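Local atomic coordinates of alkaline phosphatase D (Bacillus subtilis, PDB entry 2YEQ), a protein that hydrolyses phosphate esters as a phosphodiesterase and alkaline phosphatase, using an active site that contains iron and calcium. Residues His76-Gly81 with Pro247-Ser252; Tyr132-His137 with Arg457-Val462; Asn167-Asn172 with Arg190-Leu195; Ser272-Asp277 with Phe315-Ser320; Leu389-Asp392 with Ser397-Ile400. One frame throughout, in Å; residues are numbered along the deposited sequence.

Contacts 2 and 4 are largely buried, contacts 1 and 3 lie at the surface, and contact 5 is partly buried at the far end of a hairpin. Contacts 1 and 2 reach the same ten-stranded sheet. Contacts 4 and 5 share the seven-stranded one. The chemistry follows the place. The surface contacts 1 and 3 each have an acid-arginine salt bridge, and in each the acid also takes backbone N-H groups. Contact 2 packs a methionine sulfur on a short helix, while contact 4 joins two amides between strand and helix. Contact 5 is a strand pair with a ring packed on an aliphatic chain. Contacts 2 and 3 touch, because Tyr132 lies against Arg169 and Asp192.

Contact 1 of 5, residues His76-Gly81 with Pro247-Ser252; sequences HVEADG and PLRISS. With EDO (1,2-ethanediol), chain R.
Glu78 sets its CG anti to the carbonyl carbon (chi1 -74°) and then runs extended, which carries its carboxylate off strand 74-79 to the 247-252 loop. Arg249 is also extended, from CG to NE. Its chain crosses the Glu78 carboxylate at a slant, with Arg249 CB and CG about 3.9 Å from Glu78 CD. The end of that chain brings NH1 within 3.3 Å of Glu78 OE1. This is a salt bridge with a hydrogen bond, but a long one. NH1 meets OE1 from above the carboxylate plane, and the two flat groups are nearly perpendicular, 84° apart. Ile250 N donates to Glu78 OE2 over 2.9 Å, on the syn side but tilted out of the carboxylate plane. His76 CD2 approaches Leu248 O at 3.6 Å, while NE2 of the His76 ring bonds to Tyr243 O. His76 N donates to O2 of a bound ethanediol at 2.8 Å. Strand 74-79, an outermost strand paired with 23-28, belongs to the N-terminal region and the 247-252 loop to the phosphatase part, so the contact joins the two. Arg249 also reaches back to that region, as NH2 bonds to Asp17 O and Ser22 OG. One carboxylate thus serves two tasks. OE1 answers a charge, and OE2 takes the N-H at the start of the 3-10 turn 250-252, which would favour the ionised acid.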
# COMPACT_ATOMS: atom_id res chain seq x y z
N HIS A 76 4.66 18.93 -7.38
CA HIS A 76 3.66 18.73 -6.32
C HIS A 76 2.94 20.04 -6.12
O HIS A 76 3.58 21.04 -5.80
CB HIS A 76 4.31 18.34 -4.99
CG HIS A 76 4.99 17.01 -5.02
ND1 HIS A 76 6.20 16.81 -5.65
CD2 HIS A 76 4.63 15.82 -4.49
CE1 HIS A 76 6.54 15.54 -5.51
NE2 HIS A 76 5.60 14.92 -4.82
N VAL A 77 1.63 20.04 -6.32
CA VAL A 77 0.82 21.24 -6.19
C VAL A 77 -0.21 20.96 -5.11
O VAL A 77 -0.87 19.93 -5.15
CB VAL A 77 0.06 21.56 -7.53
CG1 VAL A 77 -1.00 22.65 -7.32
CG2 VAL A 77 1.03 21.95 -8.66
N GLU A 78 -0.35 21.85 -4.15
CA GLU A 78 -1.43 21.73 -3.19
C GLU A 78 -2.53 22.71 -3.61
O GLU A 78 -2.50 23.89 -3.28
CB GLU A 78 -0.92 21.94 -1.76
CG GLU A 78 -0.12 20.71 -1.28
CD GLU A 78 0.52 20.88 0.09
OE1 GLU A 78 -0.19 21.31 1.03
OE2 GLU A 78 1.72 20.56 0.22
N ALA A 79 -3.47 22.21 -4.41
CA ALA A 79 -4.52 23.03 -5.00
C ALA A 79 -5.55 23.25 -3.91
O ALA A 79 -6.21 22.30 -3.49
CB ALA A 79 -5.14 22.34 -6.18
N ASP A 80 -5.67 24.48 -3.44
CA ASP A 80 -6.60 24.79 -2.37
C ASP A 80 -7.73 25.68 -2.87
O ASP A 80 -7.85 25.91 -4.07
CB ASP A 80 -5.86 25.40 -1.19
CG ASP A 80 -5.21 26.74 -1.51
OD1 ASP A 80 -5.33 27.24 -2.66
OD2 ASP A 80 -4.57 27.29 -0.60
N GLY A 81 -8.57 26.16 -1.96
CA GLY A 81 -9.74 26.97 -2.32
C GLY A 81 -10.81 26.15 -3.01
O GLY A 81 -11.55 26.67 -3.83
N PRO A 247 1.98 11.57 -4.69
CA PRO A 247 1.20 12.79 -4.46
C PRO A 247 1.02 13.07 -2.97
O PRO A 247 -0.08 12.92 -2.42
CB PRO A 247 -0.13 12.47 -5.13
CG PRO A 247 -0.29 11.02 -4.92
CD PRO A 247 1.11 10.44 -5.06
N LEU A 248 2.10 13.51 -2.35
CA LEU A 248 2.17 13.83 -0.92
C LEU A 248 2.23 15.32 -0.68
O LEU A 248 2.68 16.08 -1.53
CB LEU A 248 3.42 13.16 -0.34
CG LEU A 248 3.46 11.63 -0.43
CD1 LEU A 248 4.79 11.07 0.06
CD2 LEU A 248 2.32 10.95 0.35
N ARG A 249 1.82 15.75 0.50
CA ARG A 249 1.92 17.16 0.89
C ARG A 249 3.34 17.53 1.34
O ARG A 249 4.15 16.65 1.55
CB ARG A 249 0.90 17.46 1.98
CG ARG A 249 -0.50 17.40 1.44
CD ARG A 249 -1.54 17.74 2.44
NE ARG A 249 -2.88 17.60 1.84
CZ ARG A 249 -3.57 18.58 1.25
NH1 ARG A 249 -3.09 19.80 1.16
NH2 ARG A 249 -4.77 18.33 0.76
N ILE A 250 3.61 18.82 1.46
CA ILE A 250 4.98 19.31 1.70
C ILE A 250 5.55 18.88 3.09
O ILE A 250 6.76 18.71 3.26
CB ILE A 250 5.05 20.86 1.50
CG1 ILE A 250 6.51 21.32 1.33
CG2 ILE A 250 4.32 21.60 2.62
CD1 ILE A 250 7.21 20.70 0.11
N SER A 251 4.67 18.61 4.05
CA SER A 251 5.10 18.12 5.35
C SER A 251 5.69 16.71 5.27
O SER A 251 6.34 16.27 6.20
CB SER A 251 3.94 18.16 6.34
OG SER A 251 2.86 17.40 5.81
N SER A 252 5.47 16.02 4.14
CA SER A 252 6.13 14.76 3.87
C SER A 252 7.46 14.90 3.11
O SER A 252 8.05 13.89 2.77
CB SER A 252 5.19 13.79 3.10
OG SER A 252 4.12 13.31 3.90
C1 EDO R . 8.45 22.08 -6.96
O1 EDO R . 9.73 21.60 -7.39
C2 EDO R . 7.38 21.59 -7.92
O2 EDO R . 6.18 21.30 -7.20

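Contact 2 of 5, residues Tyr132-His137 with Arg457-Val462; sequences YTAYKH and RVMPFV
Met459 points its CB toward the helix that holds Thr133, Ala134 and His137. CB and CG form the stem, and the contacts begin at the sulfur. SD lies 3.6 Å from Thr133 CB and 3.7 Å from Thr133 CG2. It is equally near the helix backbone, with Ala134 N at 3.6 Å. A third neighbour is His137, whose CD2 comes to 3.9 Å. The sulfur sits at the edge of this ring, 81° off its normal, which makes a Met-aromatic contact. At the tip the chain bends (chi3 -62°), and CE turns onto Ala134 CB at 3.7 Å. Thr133, Ala134 and His137 thus form one helix surface against which the thioether lies. A water ties the polar rim: Thr133 OG1 donates to it over 2.8 Å, and it donates to Phe461 O. The His137 ring has its own anchor, as NE2 bonds to Ala467 O. The helix segment 133-137 passes the strand segment 457-459 at 9.5 Å between axes. Ile410 also touches Ala134, Tyr442 of the adjacent strand 440-448 meets His137, and Tyr135 packs on helix 193-201.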
# COMPACT_ATOMS: atom_id res chain seq x y z
N TYR A 132 -0.12 -5.58 -15.01
CA TYR A 132 -0.96 -4.78 -14.14
C TYR A 132 -2.44 -4.70 -14.58
O TYR A 132 -3.13 -3.70 -14.41
CB TYR A 132 -0.36 -3.38 -14.00
CG TYR A 132 0.99 -3.30 -13.24
CD1 TYR A 132 1.50 -4.38 -12.51
CD2 TYR A 132 1.72 -2.11 -13.24
CE1 TYR A 132 2.73 -4.27 -11.82
CE2 TYR A 132 2.92 -1.99 -12.57
CZ TYR A 132 3.43 -3.07 -11.86
OH TYR A 132 4.63 -2.90 -11.20
N THR A 133 -2.95 -5.83 -15.04
CA THR A 133 -4.38 -5.98 -15.35
C THR A 133 -5.26 -5.54 -14.18
O THR A 133 -6.32 -4.94 -14.38
CB THR A 133 -4.66 -7.42 -15.69
OG1 THR A 133 -3.62 -7.90 -16.54
CG2 THR A 133 -6.05 -7.58 -16.38
N ALA A 134 -4.82 -5.80 -12.94
CA ALA A 134 -5.60 -5.36 -11.78
C ALA A 134 -5.93 -3.88 -11.83
O ALA A 134 -7.05 -3.48 -11.47
CB ALA A 134 -4.90 -5.72 -10.42
N TYR A 135 -4.97 -3.06 -12.25
CA TYR A 135 -5.19 -1.62 -12.30
C TYR A 135 -6.06 -1.18 -13.49
O TYR A 135 -6.74 -0.16 -13.41
CB TYR A 135 -3.87 -0.86 -12.32
CG TYR A 135 -3.16 -0.78 -10.98
CD1 TYR A 135 -3.81 -0.23 -9.89
CD2 TYR A 135 -1.86 -1.24 -10.82
CE1 TYR A 135 -3.19 -0.14 -8.66
CE2 TYR A 135 -1.21 -1.15 -9.57
CZ TYR A 135 -1.88 -0.60 -8.50
OH TYR A 135 -1.30 -0.47 -7.25
N LYS A 136 -6.03 -1.93 -14.57
CA LYS A 136 -6.97 -1.70 -15.69
C LYS A 136 -8.39 -1.83 -15.15
O LYS A 136 -9.21 -0.94 -15.35
CB LYS A 136 -6.75 -2.71 -16.80
CG LYS A 136 -7.53 -2.37 -18.07
CD LYS A 136 -7.31 -3.42 -19.14
CE LYS A 136 -7.98 -3.04 -20.46
NZ LYS A 136 -7.14 -2.13 -21.28
N HIS A 137 -8.65 -2.92 -14.43
CA HIS A 137 -9.95 -3.10 -13.77
C HIS A 137 -10.26 -2.07 -12.70
O HIS A 137 -11.39 -1.57 -12.61
CB HIS A 137 -10.08 -4.52 -13.20
CG HIS A 137 -10.04 -5.60 -14.24
ND1 HIS A 137 -10.99 -5.70 -15.24
CD2 HIS A 137 -9.17 -6.61 -14.44
CE1 HIS A 137 -10.72 -6.75 -15.99
NE2 HIS A 137 -9.61 -7.32 -15.54
N ARG A 457 -11.51 -8.61 -5.09
CA ARG A 457 -11.60 -8.53 -6.54
C ARG A 457 -10.37 -9.16 -7.15
O ARG A 457 -9.28 -8.59 -7.05
CB ARG A 457 -11.70 -7.07 -6.97
CG ARG A 457 -12.73 -6.26 -6.21
CD ARG A 457 -14.14 -6.45 -6.82
NE ARG A 457 -14.28 -5.73 -8.08
CZ ARG A 457 -14.92 -6.16 -9.17
NH1 ARG A 457 -15.54 -7.33 -9.21
NH2 ARG A 457 -14.97 -5.38 -10.24
N VAL A 458 -10.52 -10.32 -7.79
CA VAL A 458 -9.38 -11.10 -8.21
C VAL A 458 -9.44 -11.61 -9.66
O VAL A 458 -10.49 -11.54 -10.32
CB VAL A 458 -9.17 -12.29 -7.23
CG1 VAL A 458 -9.13 -11.78 -5.79
CG2 VAL A 458 -10.27 -13.33 -7.39
N MET A 459 -8.31 -12.10 -10.14
CA MET A 459 -8.14 -12.57 -11.50
C MET A 459 -7.47 -13.93 -11.48
O MET A 459 -6.68 -14.20 -10.59
CB MET A 459 -7.24 -11.61 -12.31
CG MET A 459 -7.73 -10.19 -12.37
SD MET A 459 -6.49 -9.02 -12.99
CE MET A 459 -5.20 -9.21 -11.72
N PRO A 460 -7.75 -14.78 -12.48
CA PRO A 460 -7.10 -16.07 -12.53
C PRO A 460 -5.59 -16.04 -12.83
O PRO A 460 -4.89 -16.99 -12.48
CB PRO A 460 -7.83 -16.79 -13.67
CG PRO A 460 -8.45 -15.70 -14.47
CD PRO A 460 -8.82 -14.67 -13.48
N PHE A 461 -5.09 -14.99 -13.49
CA PHE A 461 -3.67 -14.96 -13.92
C PHE A 461 -3.21 -13.53 -14.18
O PHE A 461 -4.03 -12.65 -14.41
CB PHE A 461 -3.42 -15.86 -15.16
CG PHE A 461 -4.26 -15.47 -16.37
CD1 PHE A 461 -3.88 -14.42 -17.20
CD2 PHE A 461 -5.43 -16.16 -16.67
CE1 PHE A 461 -4.65 -14.04 -18.32
CE2 PHE A 461 -6.21 -15.80 -17.79
CZ PHE A 461 -5.81 -14.74 -18.61
N VAL A 462 -1.90 -13.33 -14.11
CA VAL A 462 -1.25 -12.06 -14.42
C VAL A 462 -0.04 -12.26 -15.37
O VAL A 462 0.55 -11.28 -15.82
CB VAL A 462 -0.79 -11.29 -13.13
CG1 VAL A 462 -1.96 -10.87 -12.30
CG2 VAL A 462 0.20 -12.10 -12.28
O HOH W 1 -4.04 -10.66 -16.65
O HOH W 2 -13.65 -3.30 -12.45

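Contact 3 of 5, residues Asn167-Asn172 with Arg190-Leu195; sequences NVRTHN and RSDANL. With EDO (1,2-ethanediol), chain F.
Arg169 and Asp192 form a salt bridge at a helix N-cap, Asp192 being the residue right before helix 193-201. In the first shell, Arg169 NH1 donates to Asp192 OD2 over 2.9 Å. The bond is nearly straight, with an angle of 166° at the hydrogen. OD2 lies at the edge of the guanidinium, in its plane, and uses its anti lone pair. The carboxylate stands almost upright to the guanidinium, with planes 81° apart. Only one oxygen is spent on the arginine. The other, OD1, caps the helix. Asn194 N donates to Asp192 OD1 at 2.8 Å, a weak bond because of its angle. Leu195 N is the second donor. Asp192 CG is anti to the backbone N, and this torsion turns the carboxylate back over the first turn. The helix N-H groups and the arginine together would probably keep the acid ionised. The second shell fixes the arginine, which comes from an irregular loop. Its chain bends at chi3, its NE bonds to Tyr127 O, and its guanidinium makes cation-pi contacts with Tyr127 and Tyr132. Tyr132, the N-cap residue of helix 133-138, also packs against the Asp192 carboxylate. The loop backbone is tied to Glu128 at Arg169. On the capping side, Leu195 N reaches Asp192 OD1 at 3.3 Å, from its anti side and tilted out of the carboxylate plane.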
# COMPACT_ATOMS: atom_id res chain seq x y z
N ASN A 167 9.15 -14.99 -14.31
CA ASN A 167 9.32 -13.53 -14.43
C ASN A 167 9.08 -13.05 -15.86
O ASN A 167 10.00 -13.03 -16.70
CB ASN A 167 10.69 -13.10 -13.92
CG ASN A 167 10.73 -12.99 -12.41
OD1 ASN A 167 9.83 -13.49 -11.73
ND2 ASN A 167 11.76 -12.32 -11.87
N VAL A 168 7.85 -12.60 -16.12
CA VAL A 168 7.42 -12.29 -17.48
C VAL A 168 7.94 -10.95 -17.98
O VAL A 168 8.00 -10.73 -19.18
CB VAL A 168 5.87 -12.40 -17.62
CG1 VAL A 168 5.44 -13.84 -17.37
CG2 VAL A 168 5.15 -11.42 -16.68
N ARG A 169 8.25 -10.04 -17.04
CA ARG A 169 8.94 -8.80 -17.36
C ARG A 169 10.23 -8.76 -16.54
O ARG A 169 10.47 -9.65 -15.70
CB ARG A 169 8.07 -7.58 -17.06
CG ARG A 169 6.69 -7.57 -17.74
CD ARG A 169 6.03 -6.21 -17.68
NE ARG A 169 5.30 -6.02 -16.40
CZ ARG A 169 4.46 -5.04 -16.15
NH1 ARG A 169 4.25 -4.10 -17.05
NH2 ARG A 169 3.82 -4.97 -14.98
N THR A 170 11.06 -7.75 -16.76
CA THR A 170 12.43 -7.73 -16.23
C THR A 170 12.76 -6.37 -15.66
O THR A 170 12.54 -5.35 -16.32
CB THR A 170 13.44 -8.04 -17.35
OG1 THR A 170 13.10 -9.31 -17.93
CG2 THR A 170 14.90 -8.12 -16.79
N HIS A 171 13.32 -6.34 -14.45
CA HIS A 171 13.75 -5.09 -13.88
C HIS A 171 14.79 -4.41 -14.77
O HIS A 171 15.51 -5.08 -15.50
CB HIS A 171 14.29 -5.30 -12.46
CG HIS A 171 13.21 -5.35 -11.43
ND1 HIS A 171 13.21 -6.26 -10.39
CD2 HIS A 171 12.08 -4.61 -11.28
CE1 HIS A 171 12.13 -6.07 -9.65
NE2 HIS A 171 11.44 -5.06 -10.15
N ASN A 172 14.80 -3.09 -14.72
CA ASN A 172 15.57 -2.22 -15.61
C ASN A 172 17.05 -2.14 -15.28
O ASN A 172 17.84 -1.70 -16.11
CB ASN A 172 15.00 -0.80 -15.57
CG ASN A 172 15.25 -0.08 -14.20
OD1 ASN A 172 14.85 -0.57 -13.13
ND2 ASN A 172 15.90 1.07 -14.24
N ARG A 190 5.99 3.13 -12.89
CA ARG A 190 5.00 4.15 -13.14
C ARG A 190 4.73 4.38 -14.65
O ARG A 190 3.74 5.02 -15.00
CB ARG A 190 5.44 5.45 -12.45
CG ARG A 190 4.43 6.57 -12.40
CD ARG A 190 3.16 6.11 -11.70
NE ARG A 190 2.49 7.08 -10.86
CZ ARG A 190 2.99 7.73 -9.80
NH1 ARG A 190 4.26 7.60 -9.42
NH2 ARG A 190 2.22 8.59 -9.14
N SER A 191 5.59 3.85 -15.52
CA SER A 191 5.43 3.93 -16.97
C SER A 191 4.29 3.03 -17.47
O SER A 191 3.87 3.14 -18.61
CB SER A 191 6.73 3.44 -17.66
OG SER A 191 7.71 4.43 -17.57
N ASP A 192 3.89 2.06 -16.66
CA ASP A 192 2.87 1.11 -17.05
C ASP A 192 1.53 1.84 -17.22
O ASP A 192 1.09 2.51 -16.30
CB ASP A 192 2.74 0.01 -16.01
CG ASP A 192 1.73 -1.02 -16.40
OD1 ASP A 192 0.53 -0.69 -16.31
OD2 ASP A 192 2.13 -2.13 -16.82
N ALA A 193 0.91 1.67 -18.38
CA ALA A 193 -0.31 2.40 -18.77
C ALA A 193 -1.47 2.15 -17.81
O ALA A 193 -2.26 3.05 -17.54
CB ALA A 193 -0.74 2.06 -20.23
N ASN A 194 -1.57 0.93 -17.30
CA ASN A 194 -2.67 0.57 -16.42
C ASN A 194 -2.56 1.28 -15.08
O ASN A 194 -3.52 1.87 -14.58
CB ASN A 194 -2.68 -0.95 -16.19
CG ASN A 194 -2.85 -1.73 -17.46
OD1 ASN A 194 -2.00 -2.54 -17.83
ND2 ASN A 194 -3.94 -1.49 -18.15
N LEU A 195 -1.35 1.28 -14.51
CA LEU A 195 -1.09 1.99 -13.25
C LEU A 195 -1.32 3.47 -13.41
O LEU A 195 -1.95 4.12 -12.58
CB LEU A 195 0.36 1.71 -12.76
CG LEU A 195 0.86 2.41 -11.51
CD1 LEU A 195 -0.14 2.31 -10.35
CD2 LEU A 195 2.24 1.81 -11.09
C1 EDO F . 19.31 -4.85 -16.95
O1 EDO F . 18.06 -5.48 -17.26
C2 EDO F . 20.08 -5.67 -15.93
O2 EDO F . 21.37 -5.09 -15.73

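Contact 4 of 5, residues Ser272-Asp277 with Phe315-Ser320; sequences SFNVLD and FNNLGS. With EDO (1,2-ethanediol), chain B.
Asn274 and Asn317 make the direct hydrogen bond between strand 271-275 and helix 308-320. Asn317 ND2 donates to Asn274 OD1 over 3.0 Å, and the donor lies close to the C=O axis, at 161°. The bond is bent at the hydrogen, and OD1 is tilted 22° from the Asn317 amide plane. The two side chains run antiparallel, one beside the other, with amide planes only 17° apart. Asn274 CG is anti to its carbonyl carbon, a torsion that sends the amide out toward the helix. OD1 also rests against Asn317 CB, 3.1 Å away. A water makes a second, indirect link. It accepts from Asn274 ND2 at 3.0 Å and lies 2.6 Å from Ser272 OG. It donates a weak bond to Asn317 O. Ser272 OG has another partner in His264 NE2, and Asn274 ND2 one in Val327 O. Van der Waals contact is slight: the Leu318 CD2 methyl lies 4.1 Å from Asn274 ND2. Within segment 315-320, Ser320 OG donates to Asn316 O over 2.8 Å, and Ser320 N uses the same carbonyl. A bound ethanediol, probably from the crystallisation liquor, donates to Ser320 OG. Helix 308-320 comes, along the chain, between the adjacent parallel strands 271-275 and 325-329, as in a beta-alpha-beta crossover. The contact joins its first strand to its helix. Both ends of the buried Asn274 amide are satisfied: its oxygen by the helix, its nitrogen by the neighbouring strand and the water. This holds the amide in one orientation.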
# COMPACT_ATOMS: atom_id res chain seq x y z
N SER A 272 -12.67 7.45 10.40
CA SER A 272 -11.41 8.08 10.78
C SER A 272 -10.28 7.14 10.35
O SER A 272 -10.26 5.98 10.74
CB SER A 272 -11.40 8.31 12.30
OG SER A 272 -10.13 8.71 12.77
N PHE A 273 -9.38 7.64 9.50
CA PHE A 273 -8.34 6.81 8.88
C PHE A 273 -6.98 7.18 9.48
O PHE A 273 -6.58 8.33 9.42
CB PHE A 273 -8.29 7.05 7.38
CG PHE A 273 -9.44 6.45 6.64
CD1 PHE A 273 -9.39 5.14 6.24
CD2 PHE A 273 -10.57 7.20 6.35
CE1 PHE A 273 -10.45 4.56 5.55
CE2 PHE A 273 -11.64 6.63 5.65
CZ PHE A 273 -11.58 5.30 5.26
N ASN A 274 -6.32 6.19 10.06
CA ASN A 274 -4.97 6.33 10.58
C ASN A 274 -4.06 5.57 9.65
O ASN A 274 -4.07 4.34 9.64
CB ASN A 274 -4.90 5.73 11.99
CG ASN A 274 -5.88 6.40 12.95
OD1 ASN A 274 -5.65 7.51 13.43
ND2 ASN A 274 -7.04 5.76 13.13
N VAL A 275 -3.30 6.31 8.85
CA VAL A 275 -2.36 5.72 7.91
C VAL A 275 -1.00 5.57 8.64
O VAL A 275 -0.38 6.56 9.00
CB VAL A 275 -2.21 6.63 6.65
CG1 VAL A 275 -1.27 6.02 5.67
CG2 VAL A 275 -3.62 6.86 5.99
N LEU A 276 -0.58 4.33 8.86
CA LEU A 276 0.56 4.04 9.69
C LEU A 276 1.83 3.82 8.86
O LEU A 276 1.78 3.61 7.60
CB LEU A 276 0.30 2.78 10.52
CG LEU A 276 -1.00 2.74 11.34
CD1 LEU A 276 -1.06 1.46 12.20
CD2 LEU A 276 -1.19 4.00 12.17
N ASP A 277 2.95 3.85 9.58
CA ASP A 277 4.28 3.53 9.05
C ASP A 277 4.94 2.57 10.02
O ASP A 277 5.43 2.98 11.07
CB ASP A 277 5.04 4.86 8.89
CG ASP A 277 6.46 4.68 8.30
OD1 ASP A 277 6.94 3.54 8.11
OD2 ASP A 277 7.07 5.74 8.03
N PHE A 315 -3.08 6.52 19.58
CA PHE A 315 -3.98 6.45 20.73
C PHE A 315 -4.81 7.73 20.86
O PHE A 315 -6.03 7.67 21.12
CB PHE A 315 -3.21 6.15 22.02
CG PHE A 315 -2.59 4.77 22.08
CD1 PHE A 315 -2.81 3.84 21.09
CD2 PHE A 315 -1.78 4.43 23.15
CE1 PHE A 315 -2.24 2.59 21.17
CE2 PHE A 315 -1.22 3.17 23.24
CZ PHE A 315 -1.44 2.26 22.25
N ASN A 316 -4.19 8.88 20.66
CA ASN A 316 -4.92 10.15 20.67
C ASN A 316 -6.03 10.19 19.61
O ASN A 316 -7.12 10.69 19.87
CB ASN A 316 -3.99 11.34 20.43
CG ASN A 316 -3.02 11.61 21.58
OD1 ASN A 316 -2.05 12.36 21.42
ND2 ASN A 316 -3.28 11.01 22.73
N ASN A 317 -5.74 9.69 18.41
CA ASN A 317 -6.73 9.64 17.32
C ASN A 317 -7.84 8.65 17.60
O ASN A 317 -9.00 8.93 17.31
CB ASN A 317 -6.09 9.25 16.00
CG ASN A 317 -5.07 10.26 15.51
OD1 ASN A 317 -5.07 11.40 15.95
ND2 ASN A 317 -4.20 9.83 14.59
N LEU A 318 -7.49 7.48 18.15
CA LEU A 318 -8.48 6.45 18.43
C LEU A 318 -9.36 6.88 19.61
O LEU A 318 -10.55 6.61 19.63
CB LEU A 318 -7.82 5.11 18.74
CG LEU A 318 -7.22 4.29 17.59
CD1 LEU A 318 -6.53 3.04 18.13
CD2 LEU A 318 -8.27 3.89 16.53
N GLY A 319 -8.77 7.56 20.59
CA GLY A 319 -9.48 7.93 21.79
C GLY A 319 -10.44 9.09 21.63
O GLY A 319 -11.42 9.17 22.34
N SER A 320 -10.14 9.99 20.69
CA SER A 320 -10.92 11.18 20.47
C SER A 320 -11.87 11.08 19.25
O SER A 320 -12.67 11.98 19.02
CB SER A 320 -9.97 12.35 20.30
OG SER A 320 -9.31 12.23 19.05
C1 EDO B . -10.31 11.65 15.03
O1 EDO B . -11.41 11.76 14.11
C2 EDO B . -9.79 13.02 15.46
O2 EDO B . -8.46 12.89 15.97
O HOH W 3 -9.28 7.05 14.59

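Contact 5 of 5, residues Leu389-Asp392 with Ser397-Ile400; sequences LHVD and SSKI
The pair His390 and Ile400 closes the end of a beta hairpin, where strand 384-390 turns back into strand 400-406. It is an antiparallel, non-hydrogen-bonded pair, with both side chains on the same face of the sheet. One step further into the turn, Val391 N donates to Lys399 O over 2.8 Å, nearly in line with the carbonyl bond. Weak CA-H...O contacts flank the pair: His390 CA meets Lys399 O, and Ile400 CA meets Leu389 O. The His390 ring carries the side-chain contact. Ile400 CG1 sits over one face, 3.3 Å above the plane, and is shifted toward the NE2 side of the rim. This is a CH-pi contact, with CG1 3.7 Å from the ring centroid. Ser398 O comes to the ring edge instead, 3.0 Å from His390 CD2. The hairpin belongs to a mixed seven-stranded sheet of the phosphatase part of the chain. There strand 400-406 lies between 374-378 and 384-390, and Leu389 bonds through its backbone to Phe401 and Gly402. Beyond the paired strands, Ser398 folds inward. Its OG stands between the backbone N and the carbonyl carbon (chi1 48°) and lies 3.3 Å from His390 CB. Asp392 N donates a weak bond to this OG at 3.4 Å, and Ser398 OG also bonds to Lys395 O. Val391 CG2 packs on Ser398 CB at 3.7 Å, and Asp392 OD1 accepts from Glu394 N.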
# COMPACT_ATOMS: atom_id res chain seq x y z
N LEU A 389 -11.35 -9.76 14.64
CA LEU A 389 -10.40 -9.31 15.67
C LEU A 389 -11.06 -9.36 17.05
O LEU A 389 -12.00 -8.59 17.31
CB LEU A 389 -9.94 -7.88 15.39
CG LEU A 389 -9.19 -7.71 14.04
CD1 LEU A 389 -8.77 -6.24 13.87
CD2 LEU A 389 -7.98 -8.65 13.95
N HIS A 390 -10.56 -10.25 17.91
CA HIS A 390 -11.08 -10.43 19.27
C HIS A 390 -10.23 -9.70 20.32
O HIS A 390 -9.01 -9.61 20.18
CB HIS A 390 -11.10 -11.92 19.59
CG HIS A 390 -12.17 -12.67 18.87
ND1 HIS A 390 -11.99 -13.21 17.61
CD2 HIS A 390 -13.42 -13.01 19.25
CE1 HIS A 390 -13.09 -13.84 17.24
NE2 HIS A 390 -13.98 -13.73 18.22
N VAL A 391 -10.86 -9.20 21.38
CA VAL A 391 -10.10 -8.46 22.41
C VAL A 391 -9.04 -9.32 23.11
O VAL A 391 -8.08 -8.78 23.65
CB VAL A 391 -10.99 -7.77 23.46
CG1 VAL A 391 -11.82 -6.69 22.79
CG2 VAL A 391 -11.86 -8.79 24.26
N ASP A 392 -9.22 -10.63 23.06
CA ASP A 392 -8.20 -11.56 23.47
C ASP A 392 -7.98 -12.49 22.30
O ASP A 392 -8.87 -13.26 21.94
CB ASP A 392 -8.65 -12.35 24.72
CG ASP A 392 -7.53 -13.18 25.31
OD1 ASP A 392 -6.80 -13.82 24.55
OD2 ASP A 392 -7.39 -13.18 26.55
N SER A 397 -14.36 -16.75 22.20
CA SER A 397 -15.47 -16.31 23.02
C SER A 397 -15.35 -14.84 23.42
O SER A 397 -16.33 -14.24 23.86
CB SER A 397 -15.59 -17.19 24.27
OG SER A 397 -14.46 -17.06 25.11
N SER A 398 -14.17 -14.23 23.30
CA SER A 398 -14.01 -12.84 23.74
C SER A 398 -14.73 -11.89 22.76
O SER A 398 -15.06 -12.24 21.64
CB SER A 398 -12.53 -12.43 23.85
OG SER A 398 -11.83 -12.82 22.69
N LYS A 399 -14.94 -10.68 23.21
CA LYS A 399 -15.63 -9.68 22.44
C LYS A 399 -14.87 -9.31 21.13
O LYS A 399 -13.64 -9.12 21.11
CB LYS A 399 -15.78 -8.44 23.30
CG LYS A 399 -16.72 -7.42 22.70
CD LYS A 399 -16.30 -6.01 23.05
CE LYS A 399 -17.10 -4.99 22.25
NZ LYS A 399 -17.32 -3.73 23.00
N ILE A 400 -15.62 -9.21 20.04
CA ILE A 400 -15.08 -8.79 18.75
C ILE A 400 -15.01 -7.27 18.71
O ILE A 400 -16.02 -6.58 18.86
CB ILE A 400 -15.88 -9.35 17.60
CG1 ILE A 400 -15.66 -10.85 17.53
CG2 ILE A 400 -15.48 -8.67 16.25
CD1 ILE A 400 -16.52 -11.57 16.52